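PDB 2J13: polysaccharide deacetylase from Bacillus anthracis, which probably removes acetyl groups from the sugars of bacterial cell-wall peptidoglycan, as a zinc-binding family 4 carbohydrate esterase. Local coordinates for residues A[94-97]-A[98-101]; A[156-160]-A[161-165]. All coordinates share one frame; numbering follows the deposited sequence.

Contact 1 of 2, residues A[94-97]-A[98-101]; sequences KTQK and DLLL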
ATOM      1  N   LYS A  94      -5.965   3.528 -15.758  1.00 30.43           N
ATOM      2  CA  LYS A  94      -6.536   3.765 -17.097  1.00 31.94           C
ATOM      3  C   LYS A  94      -8.060   3.639 -17.099  1.00 32.60           C
ATOM      4  O   LYS A  94      -8.750   4.335 -17.880  1.00 34.26           O
ATOM      5  CB  LYS A  94      -5.930   2.788 -18.096  1.00 32.77           C
ATOM      6  CG  LYS A  94      -4.432   2.993 -18.337  1.00 36.06           C
ATOM      7  CD  LYS A  94      -4.081   4.178 -19.245  1.00 41.07           C
ATOM      8  CE  LYS A  94      -4.426   3.887 -20.688  1.00 43.24           C
ATOM      9  NZ  LYS A  94      -3.918   4.923 -21.631  1.00 46.60           N
ATOM     10  N   THR A  95      -8.588   2.744 -16.269  1.00 31.29           N
ATOM     11  CA  THR A  95     -10.014   2.410 -16.282  1.00 31.26           C
ATOM     12  C   THR A  95     -10.841   3.108 -15.205  1.00 30.96           C
ATOM     13  O   THR A  95     -12.081   3.066 -15.262  1.00 30.79           O
ATOM     14  CB  THR A  95     -10.244   0.891 -16.202  1.00 31.78           C
ATOM     15  OG1 THR A  95      -9.755   0.345 -14.954  1.00 32.04           O
ATOM     16  CG2 THR A  95      -9.578   0.183 -17.399  1.00 31.63           C
ATOM     17  N   GLN A  96     -10.186   3.752 -14.237  1.00 30.10           N
ATOM     18  CA  GLN A  96     -10.906   4.377 -13.113  1.00 29.91           C
ATOM     19  C   GLN A  96     -10.359   5.769 -12.776  1.00 29.78           C
ATOM     20  O   GLN A  96     -10.140   6.104 -11.604  1.00 28.90           O
ATOM     21  CB  GLN A  96     -10.876   3.454 -11.877  1.00 30.19           C
ATOM     22  CG  GLN A  96     -11.383   2.045 -12.125  1.00 31.00           C
ATOM     23  CD  GLN A  96     -12.888   1.950 -12.417  1.00 31.52           C
ATOM     24  OE1 GLN A  96     -13.656   2.867 -12.104  1.00 33.21           O
ATOM     25  NE2 GLN A  96     -13.317   0.811 -12.984  1.00 33.69           N
ATOM     26  N   LYS A  97     -10.191   6.622 -13.796  1.00 29.71           N
ATOM     27  CA  LYS A  97      -9.601   7.936 -13.566  0.50 30.66           C
ATOM     28  C   LYS A  97     -10.383   8.756 -12.543  1.00 30.34           C
ATOM     29  O   LYS A  97      -9.791   9.475 -11.766  1.00 29.98           O
ATOM     30  CB  LYS A  97      -9.408   8.741 -14.863  0.50 30.95           C
ATOM     31  CG  LYS A  97      -8.087   9.516 -14.869  0.50 31.95           C
ATOM     32  CD  LYS A  97      -8.082  10.730 -15.800  0.50 32.31           C
ATOM     33  CE  LYS A  97      -7.894  10.337 -17.250  0.50 34.40           C
ATOM     34  NZ  LYS A  97      -6.608   9.659 -17.541  0.50 35.28           N
ATOM     35  N   ASP A  98     -11.704   8.651 -12.539  1.00 31.79           N
ATOM     36  CA  ASP A  98     -12.492   9.460 -11.621  1.00 32.26           C
ATOM     37  C   ASP A  98     -12.272   9.096 -10.150  1.00 31.32           C
ATOM     38  O   ASP A  98     -12.143   9.982  -9.313  1.00 30.03           O
ATOM     39  CB  ASP A  98     -13.974   9.386 -12.013  1.00 33.83           C
ATOM     40  CG  ASP A  98     -14.264  10.134 -13.295  1.00 38.23           C
ATOM     41  OD1 ASP A  98     -13.460  11.024 -13.689  1.00 42.15           O
ATOM     42  OD2 ASP A  98     -15.306   9.824 -13.911  1.00 44.89           O
ATOM     43  N   LEU A  99     -12.176   7.798  -9.856  1.00 30.34           N
ATOM     44  CA  LEU A  99     -11.864   7.342  -8.495  1.00 29.32           C
ATOM     45  C   LEU A  99     -10.449   7.779  -8.090  1.00 28.95           C
ATOM     46  O   LEU A  99     -10.226   8.210  -6.964  1.00 29.83           O
ATOM     47  CB  LEU A  99     -12.056   5.828  -8.359  1.00 29.80           C
ATOM     48  CG  LEU A  99     -13.516   5.391  -8.263  1.00 29.53           C
ATOM     49  CD1 LEU A  99     -13.621   3.868  -8.431  1.00 29.49           C
ATOM     50  CD2 LEU A  99     -14.170   5.853  -6.961  1.00 30.88           C
ATOM     51  N   LEU A 100      -9.495   7.701  -9.022  1.00 27.58           N
ATOM     52  CA  LEU A 100      -8.153   8.161  -8.772  0.50 27.26           C
ATOM     53  C   LEU A 100      -8.117   9.639  -8.348  1.00 27.88           C
ATOM     54  O   LEU A 100      -7.445  10.013  -7.408  1.00 27.35           O
ATOM     55  CB  LEU A 100      -7.328   7.895 -10.022  0.50 27.57           C
ATOM     56  CG  LEU A 100      -5.821   7.844  -9.949  0.50 26.23           C
ATOM     57  CD1 LEU A 100      -5.315   6.641  -9.154  0.50 26.64           C
ATOM     58  CD2 LEU A 100      -5.324   7.789 -11.378  0.50 26.45           C
ATOM     59  N   LEU A 101      -8.888  10.479  -9.056  1.00 28.62           N
ATOM     60  CA  LEU A 101      -8.978  11.866  -8.719  1.00 30.09           C
ATOM     61  C   LEU A 101      -9.630  12.094  -7.354  1.00 29.99           C
ATOM     62  O   LEU A 101      -9.245  13.016  -6.652  1.00 31.00           O
ATOM     63  CB  LEU A 101      -9.712  12.611  -9.841  1.00 30.51           C
ATOM     64  CG  LEU A 101      -8.834  12.672 -11.095  1.00 33.00           C
ATOM     65  CD1 LEU A 101      -9.634  13.174 -12.285  1.00 36.46           C
ATOM     66  CD2 LEU A 101      -7.646  13.585 -10.840  1.00 34.57           C
TER
HETATM   67  O   HOH W   1     -13.723   5.827 -11.762  1.00 31.09           O

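Contact 2 of 2, residues A[156-160]-A[161-165]; sequences GVFSE and RTLAL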
ATOM      1  N   GLY A 156       2.611  -9.434  -2.787  1.00 21.89           N
ATOM      2  CA  GLY A 156       3.587  -9.419  -1.719  1.00 22.91           C
ATOM      3  C   GLY A 156       4.812 -10.279  -2.025  1.00 23.00           C
ATOM      4  O   GLY A 156       5.535 -10.690  -1.113  1.00 24.37           O
ATOM      5  N   VAL A 157       5.049 -10.533  -3.315  1.00 22.04           N
ATOM      6  CA  VAL A 157       6.200 -11.336  -3.729  1.00 23.38           C
ATOM      7  C   VAL A 157       7.432 -10.452  -3.874  1.00 22.98           C
ATOM      8  O   VAL A 157       7.410  -9.373  -4.532  1.00 22.33           O
ATOM      9  CB  VAL A 157       5.905 -12.145  -4.985  1.00 23.96           C
ATOM     10  CG1 VAL A 157       7.170 -12.892  -5.484  1.00 26.90           C
ATOM     11  CG2 VAL A 157       4.725 -13.124  -4.741  1.00 25.20           C
ATOM     12  N   PHE A 158       8.532 -10.920  -3.302  1.00 23.51           N
ATOM     13  CA  PHE A 158       9.792 -10.189  -3.323  1.00 23.65           C
ATOM     14  C   PHE A 158      11.003 -11.126  -3.238  1.00 24.61           C
ATOM     15  O   PHE A 158      10.868 -12.291  -2.819  1.00 25.13           O
ATOM     16  CB  PHE A 158       9.887  -9.178  -2.191  1.00 23.63           C
ATOM     17  CG  PHE A 158       9.954  -9.805  -0.818  1.00 24.54           C
ATOM     18  CD1 PHE A 158       8.793 -10.267  -0.207  1.00 25.03           C
ATOM     19  CD2 PHE A 158      11.162  -9.937  -0.172  1.00 26.82           C
ATOM     20  CE1 PHE A 158       8.833 -10.869   1.051  1.00 25.10           C
ATOM     21  CE2 PHE A 158      11.213 -10.533   1.088  1.00 25.78           C
ATOM     22  CZ  PHE A 158      10.030 -10.990   1.678  1.00 24.47           C
ATOM     23  N   SER A 159      12.141 -10.568  -3.620  1.00 24.49           N
ATOM     24  CA  SER A 159      13.475 -11.123  -3.310  1.00 24.76           C
ATOM     25  C   SER A 159      14.358 -10.027  -2.783  1.00 25.19           C
ATOM     26  O   SER A 159      14.016  -8.863  -2.801  1.00 24.10           O
ATOM     27  CB  SER A 159      14.084 -11.743  -4.565  1.00 25.10           C
ATOM     28  OG  SER A 159      14.264 -10.735  -5.554  1.00 25.46           O
ATOM     29  N   GLU A 160      15.540 -10.372  -2.291  1.00 26.01           N
ATOM     30  CA  GLU A 160      16.525  -9.363  -1.985  1.00 27.43           C
ATOM     31  C   GLU A 160      16.752  -8.410  -3.161  1.00 26.13           C
ATOM     32  O   GLU A 160      16.854  -7.187  -2.979  1.00 25.87           O
ATOM     33  CB  GLU A 160      17.861 -10.016  -1.580  1.00 28.11           C
ATOM     34  CG  GLU A 160      18.775  -9.018  -0.935  1.00 30.74           C
ATOM     35  CD  GLU A 160      20.194  -9.532  -0.680  1.00 32.33           C
ATOM     36  OE1 GLU A 160      20.638 -10.514  -1.330  1.00 37.75           O
ATOM     37  OE2 GLU A 160      20.853  -8.894   0.177  1.00 39.15           O
ATOM     38  N   ARG A 161      16.856  -8.969  -4.360  1.00 26.35           N
ATOM     39  CA  ARG A 161      17.091  -8.155  -5.555  1.00 26.32           C
ATOM     40  C   ARG A 161      15.979  -7.136  -5.791  1.00 25.80           C
ATOM     41  O   ARG A 161      16.260  -5.955  -5.992  1.00 25.41           O
ATOM     42  CB  ARG A 161      17.245  -9.027  -6.785  1.00 27.28           C
ATOM     43  CG  ARG A 161      17.738  -8.223  -7.989  1.00 29.71           C
ATOM     44  CD  ARG A 161      17.482  -8.904  -9.261  1.00 30.64           C
ATOM     45  NE  ARG A 161      18.274  -8.268 -10.306  1.00 31.68           N
ATOM     46  CZ  ARG A 161      19.569  -8.493 -10.467  1.00 31.41           C
ATOM     47  NH1 ARG A 161      20.202  -9.348  -9.663  1.00 32.68           N
ATOM     48  NH2 ARG A 161      20.230  -7.851 -11.421  1.00 32.00           N
ATOM     49  N   THR A 162      14.737  -7.588  -5.735  1.00 24.97           N
ATOM     50  CA  THR A 162      13.601  -6.694  -6.080  1.00 24.40           C
ATOM     51  C   THR A 162      13.433  -5.588  -5.029  1.00 23.68           C
ATOM     52  O   THR A 162      13.105  -4.446  -5.365  1.00 23.11           O
ATOM     53  CB  THR A 162      12.281  -7.457  -6.319  1.00 23.82           C
ATOM     54  OG1 THR A 162      11.809  -8.054  -5.102  1.00 23.87           O
ATOM     55  CG2 THR A 162      12.411  -8.521  -7.385  1.00 25.48           C
ATOM     56  N   LEU A 163      13.624  -5.920  -3.747  1.00 22.90           N
ATOM     57  CA  LEU A 163      13.643  -4.931  -2.684  1.00 23.30           C
ATOM     58  C   LEU A 163      14.715  -3.896  -2.914  1.00 23.11           C
ATOM     59  O   LEU A 163      14.467  -2.695  -2.869  1.00 24.29           O
ATOM     60  CB  LEU A 163      13.849  -5.618  -1.319  1.00 23.29           C
ATOM     61  CG  LEU A 163      12.756  -6.542  -0.862  1.00 23.82           C
ATOM     62  CD1 LEU A 163      13.180  -7.288   0.431  1.00 24.04           C
ATOM     63  CD2 LEU A 163      11.410  -5.777  -0.646  1.00 25.09           C
ATOM     64  N   ALA A 164      15.929  -4.345  -3.215  1.00 23.66           N
ATOM     65  CA  ALA A 164      17.036  -3.427  -3.401  1.00 24.58           C
ATOM     66  C   ALA A 164      16.865  -2.538  -4.658  1.00 24.87           C
ATOM     67  O   ALA A 164      17.164  -1.371  -4.613  1.00 25.43           O
ATOM     68  CB  ALA A 164      18.371  -4.197  -3.431  1.00 24.62           C
ATOM     69  N   LEU A 165      16.363  -3.106  -5.746  1.00 25.78           N
ATOM     70  CA  LEU A 165      16.125  -2.342  -6.988  0.50 25.86           C
ATOM     71  C   LEU A 165      15.042  -1.294  -6.778  1.00 25.68           C
ATOM     72  O   LEU A 165      15.153  -0.153  -7.250  1.00 25.95           O
ATOM     73  CB  LEU A 165      15.729  -3.274  -8.129  0.50 26.38           C
ATOM     74  CG  LEU A 165      16.768  -4.289  -8.627  0.50 27.88           C
ATOM     75  CD1 LEU A 165      16.146  -5.174  -9.680  0.50 29.58           C
ATOM     76  CD2 LEU A 165      18.020  -3.601  -9.142  0.50 29.60           C
TER
HETATM   77  O   HOH W   2       9.472  -6.919  -4.540  1.00 24.84           O

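Contact 1 of 2, residues A[94-97]-A[98-101]
Leu100 N donates to Gln96 O over 3.1 Å, in a nearly straight bond (168° at the hydrogen) that meets the carbonyl almost end-on. One residue on, Leu101 N gives its hydrogen to Lys97 O at 3.0 Å. These are the opening i to i+4 bonds of helix 97-105, and Gln96 is its N-cap, the same residue at which the chain leaves the helical path of helix 90-95. The side chain of Gln96 does not cap directly. With CG beside the backbone N (chi1 -54°) and the chain bent at chi2, the amide comes out beside the Leu99 side chain, and a water bridges the remaining gap: it donates to Gln96 OE1 at 3.0 Å and accepts from Leu99 N at 3.1 Å. The length of glutamine and its amide oxygen suit this place, since through the water they serve a first-turn N-H at one remove. Gln96 and Leu99 run side by side, OE1 lying 3.8 Å from Leu99 CD1. Leu100 CB, 3.4 Å from Lys97 O, and Leu101 CG flank the oxygen that takes the Leu101 N-H. Lys97 and Asp98 are exposed, as suits charged residues on a surface helix, though the Lys97 chain also touches Val142. Leu100 is the buried residue and packs on Val142 and Thr143 of helix 125-143 and on Ile93 of helix 90-95, while the partly exposed Leu99 reaches Tyr92 and, on helix 70-80, Thr70 and Leu74.

Contact 2 of 2, residues A[156-160]-A[161-165]
The ring of Phe158 meets Leu163 at an oblique angle, its CD2 only 3.4 Å from Leu163 CD1, and the carbonyl oxygen of Gly156 lies at the ring edge, in its plane. Other aromatic rings complete the surroundings: Tyr37 meets Phe158 edge-to-face, and Phe175 and His18 approach with inclined planes. A large flat hydrocarbon suits this buried spot, where strand 157-158 passes into helix 160-168 and Leu40 of helix 35-43 touches both Phe158 and Leu163. Beside the ring, Ser159 and Thr162 form a capping box. Ser159 N donates to Thr162 OG1 at 2.9 Å, almost straight at 174°, and Thr162 N returns a bond to Ser159 OG at 3.2 Å. Both hydroxyls stand between their own backbone N and carbonyl carbon (chi1 62° and 67°), a placement that turns each toward the other residue's N-H. Thr162 CG2 meanwhile rests 3.4 Å from Ser159 OG. The ordinary helix bonds follow, Leu163 N to Ser159 O at 3.1 Å and Ala164 N to Glu160 O at 3.0 Å. The charged ends lead away from this turn, Glu160 OE1 to the backbone N of Thr14 and Arg161 NH2 to a salt bridge with Asp125. Thr162 OG1 has a further partner, a water 2.7 Å away that donates to Val157 O. Short hydroxyl residues thus satisfy both buried N-H groups where the strand gives way to the helix, and the reciprocal bonds fix the rotation of both side chains.

Contact 1 comes first along the chain and closes well before contact 2 opens; their centres lie 28 Å apart and their nearest atoms about 19 Å, so the two do not touch. Both are helix starts inside the NodB homology range: 94-101 joins helix 90-95 to helix 97-105 at the surface, whereas 156-165 leads from strand 157-158 into helix 160-168 in a buried setting. Helix 125-143 spans the gap, its C-terminal end meeting contact 1 and its N-terminal end, through Asp125 and Leu128, meeting Leu165 of contact 2. Strand 157-158 pairs with 18-19, apart from the parallel sheet whose strand 56-63 begins with the zinc ligand Asp56; neither contact contains a zinc ligand.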